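Local coordinates for protein FOKI restriction endonuclease (Planomicrobium okeanokoites, PDB 2FOK) that recognises a short DNA sequence with one part of the chain and cleaves the DNA nearby with a separate metal-dependent nuclease domain, as a type IIS restriction endonuclease, at residues 430-435 with 549-554; 174-179 with 245-250; 201-206 with 213-218. All blocks are in the same frame, centred on the assembly; numbering follows the deposited sequence.

Interaction 1: residues 430-435 with 549-554; sequences EFFMKV and EELLIG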
loop_
_atom_site.group_PDB
_atom_site.type_symbol
_atom_site.label_atom_id
_atom_site.label_comp_id
_atom_site.label_asym_id
_atom_site.label_seq_id
_atom_site.Cartn_x
_atom_site.Cartn_y
_atom_site.Cartn_z
ATOM N N GLU A 430 -7.045 -5.511 14.969
ATOM C CA GLU A 430 -8.288 -5.623 14.218
ATOM C C GLU A 430 -8.723 -7.070 14.065
ATOM O O GLU A 430 -9.906 -7.375 14.146
ATOM C CB GLU A 430 -8.139 -4.977 12.845
ATOM C CG GLU A 430 -9.454 -4.817 12.131
ATOM C CD GLU A 430 -9.292 -4.434 10.687
ATOM O OE1 GLU A 430 -8.838 -5.281 9.893
ATOM O OE2 GLU A 430 -9.631 -3.288 10.340
ATOM N N PHE A 431 -7.759 -7.955 13.839
ATOM C CA PHE A 431 -8.016 -9.391 13.707
ATOM C C PHE A 431 -8.528 -9.949 15.050
ATOM O O PHE A 431 -9.455 -10.764 15.101
ATOM C CB PHE A 431 -6.718 -10.111 13.320
ATOM C CG PHE A 431 -6.918 -11.523 12.813
ATOM C CD1 PHE A 431 -7.492 -11.758 11.565
ATOM C CD2 PHE A 431 -6.461 -12.607 13.541
ATOM C CE1 PHE A 431 -7.594 -13.054 11.052
ATOM C CE2 PHE A 431 -6.558 -13.901 13.040
ATOM C CZ PHE A 431 -7.122 -14.124 11.796
ATOM N N PHE A 432 -7.923 -9.499 16.141
ATOM C CA PHE A 432 -8.325 -9.972 17.453
ATOM C C PHE A 432 -9.799 -9.688 17.698
ATOM O O PHE A 432 -10.562 -10.593 18.055
ATOM C CB PHE A 432 -7.466 -9.318 18.543
ATOM C CG PHE A 432 -6.273 -10.146 18.952
ATOM C CD1 PHE A 432 -6.423 -11.493 19.278
ATOM C CD2 PHE A 432 -4.997 -9.584 18.992
ATOM C CE1 PHE A 432 -5.320 -12.277 19.639
ATOM C CE2 PHE A 432 -3.877 -10.360 19.352
ATOM C CZ PHE A 432 -4.041 -11.709 19.677
ATOM N N MET A 433 -10.197 -8.440 17.475
ATOM C CA MET A 433 -11.573 -7.993 17.687
ATOM C C MET A 433 -12.590 -8.477 16.662
ATOM O O MET A 433 -13.709 -8.832 17.012
ATOM C CB MET A 433 -11.627 -6.462 17.726
ATOM C CG MET A 433 -11.550 -5.886 19.125
ATOM S SD MET A 433 -10.437 -4.485 19.230
ATOM C CE MET A 433 -11.297 -3.302 18.205
ATOM N N LYS A 434 -12.198 -8.484 15.396
ATOM C CA LYS A 434 -13.107 -8.882 14.336
ATOM C C LYS A 434 -13.248 -10.379 14.142
ATOM O O LYS A 434 -14.340 -10.856 13.822
ATOM C CB LYS A 434 -12.672 -8.239 13.011
ATOM C CG LYS A 434 -13.133 -6.803 12.846
ATOM C CD LYS A 434 -13.166 -6.396 11.380
ATOM C CE LYS A 434 -13.345 -4.892 11.227
ATOM N NZ LYS A 434 -13.301 -4.468 9.793
ATOM N N VAL A 435 -12.161 -11.120 14.340
ATOM C CA VAL A 435 -12.191 -12.560 14.122
ATOM C C VAL A 435 -12.236 -13.421 15.368
ATOM O O VAL A 435 -13.002 -14.387 15.425
ATOM C CB VAL A 435 -10.993 -13.010 13.248
ATOM C CG1 VAL A 435 -11.075 -14.516 12.966
ATOM C CG2 VAL A 435 -10.994 -12.233 11.942
ATOM N N GLU A 549 1.492 -16.711 12.001
ATOM C CA GLU A 549 0.817 -17.861 11.390
ATOM C C GLU A 549 -0.101 -18.612 12.364
ATOM O O GLU A 549 -1.067 -19.242 11.941
ATOM C CB GLU A 549 1.858 -18.822 10.812
ATOM C CG GLU A 549 1.285 -20.141 10.330
ATOM C CD GLU A 549 2.331 -21.003 9.652
ATOM O OE1 GLU A 549 3.446 -20.495 9.401
ATOM O OE2 GLU A 549 2.041 -22.182 9.370
ATOM N N GLU A 550 0.211 -18.563 13.659
ATOM C CA GLU A 550 -0.619 -19.217 14.665
ATOM C C GLU A 550 -1.765 -18.266 15.031
ATOM O O GLU A 550 -2.818 -18.705 15.477
ATOM C CB GLU A 550 0.204 -19.574 15.906
ATOM C CG GLU A 550 1.190 -20.730 15.702
ATOM C CD GLU A 550 0.508 -22.093 15.616
ATOM O OE1 GLU A 550 -0.720 -22.156 15.831
ATOM O OE2 GLU A 550 1.199 -23.104 15.335
ATOM N N LEU A 551 -1.553 -16.965 14.837
ATOM C CA LEU A 551 -2.585 -15.962 15.104
ATOM C C LEU A 551 -3.731 -16.292 14.162
ATOM O O LEU A 551 -4.879 -16.429 14.580
ATOM C CB LEU A 551 -2.068 -14.555 14.774
ATOM C CG LEU A 551 -2.567 -13.262 15.454
ATOM C CD1 LEU A 551 -2.189 -12.098 14.578
ATOM C CD2 LEU A 551 -4.057 -13.260 15.663
ATOM N N LEU A 552 -3.381 -16.415 12.881
ATOM C CA LEU A 552 -4.307 -16.731 11.800
ATOM C C LEU A 552 -4.941 -18.113 11.991
ATOM O O LEU A 552 -6.146 -18.282 11.820
ATOM C CB LEU A 552 -3.561 -16.690 10.456
ATOM C CG LEU A 552 -2.796 -15.401 10.148
ATOM C CD1 LEU A 552 -2.023 -15.549 8.851
ATOM C CD2 LEU A 552 -3.773 -14.240 10.034
ATOM N N ILE A 553 -4.120 -19.097 12.342
ATOM C CA ILE A 553 -4.601 -20.450 12.559
ATOM C C ILE A 553 -5.620 -20.462 13.682
ATOM O O ILE A 553 -6.654 -21.121 13.586
ATOM C CB ILE A 553 -3.447 -21.401 12.937
ATOM C CG1 ILE A 553 -2.681 -21.821 11.682
ATOM C CG2 ILE A 553 -3.993 -22.623 13.668
ATOM C CD1 ILE A 553 -1.525 -22.796 11.953
ATOM N N GLY A 554 -5.322 -19.723 14.745
ATOM C CA GLY A 554 -6.220 -19.656 15.884
ATOM C C GLY A 554 -7.478 -18.868 15.594
ATOM O O GLY A 554 -8.496 -19.078 16.238
#
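F431 and L551 meet, with L552 and F432 close by, where two helices of the FokI cleavage domain pack side by side. The domain belongs to the PD-(D/E)XK nuclease clan. The segments run almost parallel, 9° apart, with their axes 11.0 Å from each other. That spacing is filled by aromatic rings on one helix and leucine branches on the other. The F431 ring is the centre of the contact. Its CG is anti to the backbone N (chi1 -165°), and this carries the ring across the gap to helix 548-560. L552 CD2 lies over one face and makes a CH-pi contact, 4.2 Å from the centroid of the F431 ring. The opposite face rests on V435 CB, one turn further along the same helix, so the ring is sandwiched. At the rim, L551 CD2 comes in near the ring plane and sits only 3.3 Å from F431 CD2, a tight contact. The same L551 methyl serves a second ring: it lies over one face of F432, 4.2 Å above the plane and offset toward the rim. One branch of L551 therefore fits between the edge of one phenylalanine and the face of the next. Outside the two segments, Y408 meets F431 edge-to-face, and V404 and L401 add further apolar cover. All four touching residues are buried. The backbone also takes part: L551 O lies in the plane of the F431 ring at its edge, 3.4 Å from CE2, and is hydrogen-bonded to Y436 OH.

Interaction 2: residues 174-179 with 245-250; sequences HLTKFD and KEFIIP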
loop_
_atom_site.group_PDB
_atom_site.type_symbol
_atom_site.label_atom_id
_atom_site.label_comp_id
_atom_site.label_asym_id
_atom_site.label_seq_id
_atom_site.Cartn_x
_atom_site.Cartn_y
_atom_site.Cartn_z
ATOM N N HIS A 174 -18.670 10.254 0.117
ATOM C CA HIS A 174 -17.631 11.192 0.549
ATOM C C HIS A 174 -16.627 10.337 1.316
ATOM O O HIS A 174 -16.882 9.945 2.456
ATOM C CB HIS A 174 -18.215 12.242 1.479
ATOM C CG HIS A 174 -17.252 13.327 1.846
ATOM N ND1 HIS A 174 -16.080 13.542 1.157
ATOM C CD2 HIS A 174 -17.300 14.272 2.815
ATOM C CE1 HIS A 174 -15.445 14.574 1.685
ATOM N NE2 HIS A 174 -16.163 15.035 2.693
ATOM N N LEU A 175 -15.484 10.045 0.709
ATOM C CA LEU A 175 -14.521 9.184 1.384
ATOM C C LEU A 175 -13.110 9.726 1.602
ATOM O O LEU A 175 -12.625 10.591 0.857
ATOM C CB LEU A 175 -14.446 7.847 0.640
ATOM C CG LEU A 175 -15.763 7.290 0.094
ATOM C CD1 LEU A 175 -15.482 6.077 -0.786
ATOM C CD2 LEU A 175 -16.679 6.893 1.254
ATOM N N THR A 176 -12.465 9.198 2.646
ATOM C CA THR A 176 -11.101 9.560 3.006
ATOM C C THR A 176 -10.179 8.639 2.221
ATOM O O THR A 176 -10.631 7.637 1.651
ATOM C CB THR A 176 -10.814 9.344 4.516
ATOM O OG1 THR A 176 -11.100 7.984 4.876
ATOM C CG2 THR A 176 -11.662 10.270 5.360
ATOM N N LYS A 177 -8.895 8.984 2.205
ATOM C CA LYS A 177 -7.872 8.218 1.506
ATOM C C LYS A 177 -7.814 6.783 2.026
ATOM O O LYS A 177 -7.409 5.863 1.304
ATOM C CB LYS A 177 -6.522 8.885 1.718
ATOM C CG LYS A 177 -6.169 9.073 3.194
ATOM C CD LYS A 177 -4.732 9.535 3.370
ATOM C CE LYS A 177 -4.649 10.752 4.296
ATOM N NZ LYS A 177 -3.277 10.963 4.827
ATOM N N PHE A 178 -8.216 6.602 3.285
ATOM C CA PHE A 178 -8.216 5.284 3.930
ATOM C C PHE A 178 -9.359 4.412 3.445
ATOM O O PHE A 178 -9.183 3.202 3.256
ATOM C CB PHE A 178 -8.330 5.413 5.454
ATOM C CG PHE A 178 -7.388 6.406 6.048
ATOM C CD1 PHE A 178 -6.082 6.042 6.364
ATOM C CD2 PHE A 178 -7.804 7.712 6.296
ATOM C CE1 PHE A 178 -5.207 6.964 6.917
ATOM C CE2 PHE A 178 -6.931 8.639 6.849
ATOM C CZ PHE A 178 -5.632 8.264 7.161
ATOM N N ASP A 179 -10.531 5.024 3.275
ATOM C CA ASP A 179 -11.727 4.311 2.806
ATOM C C ASP A 179 -11.582 3.952 1.348
ATOM O O ASP A 179 -12.258 3.061 0.841
ATOM C CB ASP A 179 -12.964 5.179 2.949
ATOM C CG ASP A 179 -13.711 4.907 4.220
ATOM O OD1 ASP A 179 -13.354 3.917 4.895
ATOM O OD2 ASP A 179 -14.643 5.686 4.535
ATOM N N LYS A 245 -13.529 15.700 5.652
ATOM C CA LYS A 245 -14.648 14.926 6.147
ATOM C C LYS A 245 -14.589 15.107 7.665
ATOM O O LYS A 245 -13.503 15.202 8.239
ATOM C CB LYS A 245 -14.462 13.458 5.756
ATOM C CG LYS A 245 -15.575 12.524 6.171
ATOM C CD LYS A 245 -15.775 11.451 5.106
ATOM C CE LYS A 245 -16.189 10.110 5.711
ATOM N NZ LYS A 245 -17.603 9.739 5.401
ATOM N N GLU A 246 -15.746 15.175 8.315
ATOM C CA GLU A 246 -15.780 15.365 9.764
ATOM C C GLU A 246 -16.301 14.150 10.508
ATOM O O GLU A 246 -17.060 13.354 9.958
ATOM C CB GLU A 246 -16.630 16.582 10.112
ATOM C CG GLU A 246 -16.155 17.857 9.445
ATOM C CD GLU A 246 -15.765 18.915 10.445
ATOM O OE1 GLU A 246 -16.569 19.188 11.362
ATOM O OE2 GLU A 246 -14.654 19.471 10.315
ATOM N N PHE A 247 -15.889 14.014 11.764
ATOM C CA PHE A 247 -16.301 12.889 12.591
ATOM C C PHE A 247 -16.537 13.279 14.049
ATOM O O PHE A 247 -15.994 14.269 14.535
ATOM C CB PHE A 247 -15.233 11.793 12.551
ATOM C CG PHE A 247 -14.854 11.354 11.165
ATOM C CD1 PHE A 247 -13.849 12.009 10.464
ATOM C CD2 PHE A 247 -15.475 10.255 10.575
ATOM C CE1 PHE A 247 -13.470 11.576 9.207
ATOM C CE2 PHE A 247 -15.100 9.812 9.313
ATOM C CZ PHE A 247 -14.097 10.470 8.629
ATOM N N ILE A 248 -17.357 12.493 14.738
ATOM C CA ILE A 248 -17.639 12.713 16.151
ATOM C C ILE A 248 -16.918 11.581 16.873
ATOM O O ILE A 248 -17.426 10.462 16.940
ATOM C CB ILE A 248 -19.156 12.609 16.472
ATOM C CG1 ILE A 248 -19.884 13.879 16.014
ATOM C CG2 ILE A 248 -19.358 12.379 17.976
ATOM C CD1 ILE A 248 -19.804 15.039 17.003
ATOM N N ILE A 249 -15.734 11.865 17.404
ATOM C CA ILE A 249 -14.958 10.843 18.097
ATOM C C ILE A 249 -14.809 11.141 19.584
ATOM O O ILE A 249 -13.938 11.917 19.989
ATOM C CB ILE A 249 -13.562 10.701 17.469
ATOM C CG1 ILE A 249 -13.690 10.666 15.943
ATOM C CG2 ILE A 249 -12.878 9.432 17.981
ATOM C CD1 ILE A 249 -14.692 9.638 15.410
ATOM N N PRO A 250 -15.658 10.514 20.418
ATOM C CA PRO A 250 -15.632 10.707 21.870
ATOM C C PRO A 250 -14.415 10.055 22.517
ATOM O O PRO A 250 -14.117 8.884 22.266
ATOM C CB PRO A 250 -16.946 10.077 22.347
ATOM C CG PRO A 250 -17.723 9.753 21.103
ATOM C CD PRO A 250 -16.710 9.567 20.023
#
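K245 reaches back over H174 and bonds to its backbone. K245 NZ donates to H174 O at 3.0 Å, and the ammonium nitrogen lies nearly in line with the carbonyl bond, C=O...N 165°. The lysine gets there by bending at chi2, chi3 and chi4. On the way its chain passes over one face of the imidazole. K245 CD lies 4.1 Å from the centroid of the H174 ring, a CH-pi contact, while K245 CB is 3.8 Å from H174 NE2. H174 holds its CG anti to the backbone N (chi1 -174°), which sets the ring under the lysine chain. A second, apolar contact lies beside it: T176 CG2 meets the edge of the F247 ring, 4.1 Å from CZ. With K245 cut back to an alanine, H174 O is likely to lose its lysine donor, and a gap would probably open over the imidazole face.

The next shell fixes these groups. H174 ND1 is hydrogen-bonded to F265 O, which sets the turn of the ring. T176 is the N-cap of helix 177-181. Its OG1 is hydrogen-bonded to E197 OE2. T176 OG1 also accepts a weak capping bond of 3.4 Å from D179 N. D179 OD2 stays 5.1 Å from K245 NZ, too far for a salt bridge, though its charge may still favour the ammonium group.

The two segments are not paired strands. Strand 258-267 runs between them, bonded to L175 through F265 and to K245 through I261. The contact thus spans a three-stranded antiparallel sheet, consistent with a winged-helix form of this HTH-clan recognition subdomain. Helix 197-205 packs against it, with L201 under F247 and L200 against F178.

Interaction 3: residues 201-206 with 213-218; sequences LDTLAN and GEIRNN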
loop_
_atom_site.group_PDB
_atom_site.type_symbol
_atom_site.label_atom_id
_atom_site.label_comp_id
_atom_site.label_asym_id
_atom_site.label_seq_id
_atom_site.Cartn_x
_atom_site.Cartn_y
_atom_site.Cartn_z
ATOM N N LEU A 201 -8.581 7.314 13.501
ATOM C CA LEU A 201 -9.263 8.467 14.072
ATOM C C LEU A 201 -9.166 8.447 15.601
ATOM O O LEU A 201 -9.204 9.495 16.256
ATOM C CB LEU A 201 -10.731 8.482 13.641
ATOM C CG LEU A 201 -11.017 9.150 12.294
ATOM C CD1 LEU A 201 -12.417 8.791 11.822
ATOM C CD2 LEU A 201 -10.869 10.652 12.439
ATOM N N ASP A 202 -9.039 7.246 16.158
ATOM C CA ASP A 202 -8.912 7.056 17.602
ATOM C C ASP A 202 -7.576 7.625 18.091
ATOM O O ASP A 202 -7.485 8.219 19.163
ATOM C CB ASP A 202 -8.963 5.564 17.921
ATOM C CG ASP A 202 -10.204 5.170 18.675
ATOM O OD1 ASP A 202 -10.487 5.795 19.717
ATOM O OD2 ASP A 202 -10.895 4.230 18.229
ATOM N N THR A 203 -6.534 7.411 17.297
ATOM C CA THR A 203 -5.204 7.888 17.627
ATOM C C THR A 203 -5.168 9.397 17.478
ATOM O O THR A 203 -4.366 10.073 18.112
ATOM C CB THR A 203 -4.154 7.275 16.687
ATOM O OG1 THR A 203 -4.148 5.856 16.851
ATOM C CG2 THR A 203 -2.774 7.810 16.996
ATOM N N LEU A 204 -6.047 9.911 16.626
ATOM C CA LEU A 204 -6.142 11.341 16.360
ATOM C C LEU A 204 -6.938 12.053 17.447
ATOM O O LEU A 204 -6.594 13.159 17.859
ATOM C CB LEU A 204 -6.807 11.564 14.991
ATOM C CG LEU A 204 -7.115 12.995 14.541
ATOM C CD1 LEU A 204 -5.848 13.850 14.585
ATOM C CD2 LEU A 204 -7.684 12.958 13.138
ATOM N N ALA A 205 -8.002 11.408 17.911
ATOM C CA ALA A 205 -8.850 11.990 18.939
ATOM C C ALA A 205 -8.142 12.128 20.275
ATOM O O ALA A 205 -8.352 13.101 20.986
ATOM C CB ALA A 205 -10.109 11.150 19.110
ATOM N N ASN A 206 -7.306 11.155 20.624
ATOM C CA ASN A 206 -6.606 11.199 21.900
ATOM C C ASN A 206 -5.181 11.732 21.807
ATOM O O ASN A 206 -4.381 11.551 22.728
ATOM C CB ASN A 206 -6.617 9.809 22.540
ATOM C CG ASN A 206 -5.424 8.965 22.140
ATOM O OD1 ASN A 206 -5.098 7.989 22.815
ATOM N ND2 ASN A 206 -4.766 9.330 21.041
ATOM N N GLY A 213 -1.939 17.260 13.404
ATOM C CA GLY A 213 -1.663 17.489 11.999
ATOM C C GLY A 213 -0.835 16.403 11.329
ATOM O O GLY A 213 -1.158 15.963 10.223
ATOM N N GLU A 214 0.236 15.969 11.989
ATOM C CA GLU A 214 1.117 14.937 11.444
ATOM C C GLU A 214 0.394 13.604 11.324
ATOM O O GLU A 214 0.666 12.831 10.409
ATOM C CB GLU A 214 2.346 14.768 12.340
ATOM C CG GLU A 214 3.182 13.536 12.044
ATOM C CD GLU A 214 4.213 13.771 10.950
ATOM O OE1 GLU A 214 4.354 14.927 10.493
ATOM O OE2 GLU A 214 4.885 12.800 10.546
ATOM N N ILE A 215 -0.516 13.340 12.263
ATOM C CA ILE A 215 -1.292 12.099 12.280
ATOM C C ILE A 215 -2.403 12.133 11.240
ATOM O O ILE A 215 -2.711 11.120 10.609
ATOM C CB ILE A 215 -1.942 11.854 13.673
ATOM C CG1 ILE A 215 -0.863 11.482 14.690
ATOM C CG2 ILE A 215 -3.009 10.757 13.580
ATOM C CD1 ILE A 215 -1.397 11.151 16.083
ATOM N N ARG A 216 -3.000 13.306 11.070
ATOM C CA ARG A 216 -4.089 13.489 10.120
ATOM C C ARG A 216 -3.652 13.436 8.662
ATOM O O ARG A 216 -4.474 13.177 7.774
ATOM C CB ARG A 216 -4.784 14.829 10.378
ATOM C CG ARG A 216 -6.009 15.075 9.505
ATOM C CD ARG A 216 -6.874 16.186 10.068
ATOM N NE ARG A 216 -6.076 17.341 10.462
ATOM C CZ ARG A 216 -6.133 17.934 11.650
ATOM N NH1 ARG A 216 -6.957 17.492 12.593
ATOM N NH2 ARG A 216 -5.361 18.980 11.894
ATOM N N ASN A 217 -2.367 13.672 8.413
ATOM C CA ASN A 217 -1.859 13.696 7.053
ATOM C C ASN A 217 -0.644 12.820 6.731
ATOM O O ASN A 217 -0.435 12.494 5.565
ATOM C CB ASN A 217 -1.534 15.135 6.655
ATOM C CG ASN A 217 -2.707 16.080 6.849
ATOM O OD1 ASN A 217 -3.764 15.907 6.239
ATOM N ND2 ASN A 217 -2.529 17.086 7.705
ATOM N N ASN A 218 0.158 12.444 7.727
ATOM C CA ASN A 218 1.343 11.625 7.461
ATOM C C ASN A 218 1.258 10.198 7.968
ATOM O O ASN A 218 2.210 9.437 7.819
ATOM C CB ASN A 218 2.588 12.274 8.055
ATOM C CG ASN A 218 3.425 12.985 7.016
ATOM O OD1 ASN A 218 4.111 12.352 6.207
ATOM N ND2 ASN A 218 3.373 14.314 7.031
#
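I215 packs against T203 and L204 and joins the two arms of an antiparallel helical hairpin. The hairpin is part of the second recognition subdomain of FokI, an HTH-clan fold. Helix segments 201-205 and 213-218 run at 164° to each other, with their axes 9.6 Å apart. The backbones are nearest at L204 and I215, whose CA atoms are 6.4 Å apart.

From the I215 CA, the bond to CB heads toward the other helix. There the side chain forks. The short branch, I215 CG2, meets L204 CB at 4.1 Å. The long branch leaves through CG1, which lies anti to the carbonyl carbon (chi1 -71°), and runs on extended to CD1. I215 CD1, the terminal methyl, touches T203 CG2 at 3.7 Å and lies 3.8 Å from T203 O. It thus rests on both the side chain and the backbone of one residue. The T203 and I215 side chains cross at about a right angle. I215 also touches A207 in the turn between the helices.

The hairpin also has neighbours outside it: T203 packs on H442 and D202 on K441, both of strand 439-442. N206 OD1 is hydrogen-bonded to K448 NZ. This arm of the recognition region therefore lies against the cleavage domain. The other arm faces the subdomain's own sheet, where R216 packs on F260 and I261. L204 leans the same way, onto E259, and its CD1 lies 4.3 Å from R216 NH1, approaching the guanidinium obliquely.

How the interactions relate
From the N terminus, interaction 2 opens first, at 174-179. The chain then forms the hairpin of interaction 3, which closes a short connection of six residues between 201-206 and 213-218. Only after helix 222-236 does strand 240-248 return to complete interaction 2, so interaction 3 is nested within it. The two touch: I249 packs on A205, and K177 NZ comes within 3.3 Å of N217 O. Together they tie the sheet of the second recognition subdomain to its helices. Interaction 1 comes later, in series. It closes a long loop that holds five strands of the cleavage domain's mixed sheet. It touches neither of the others; its nearest atoms are about 8 Å from those of interaction 3.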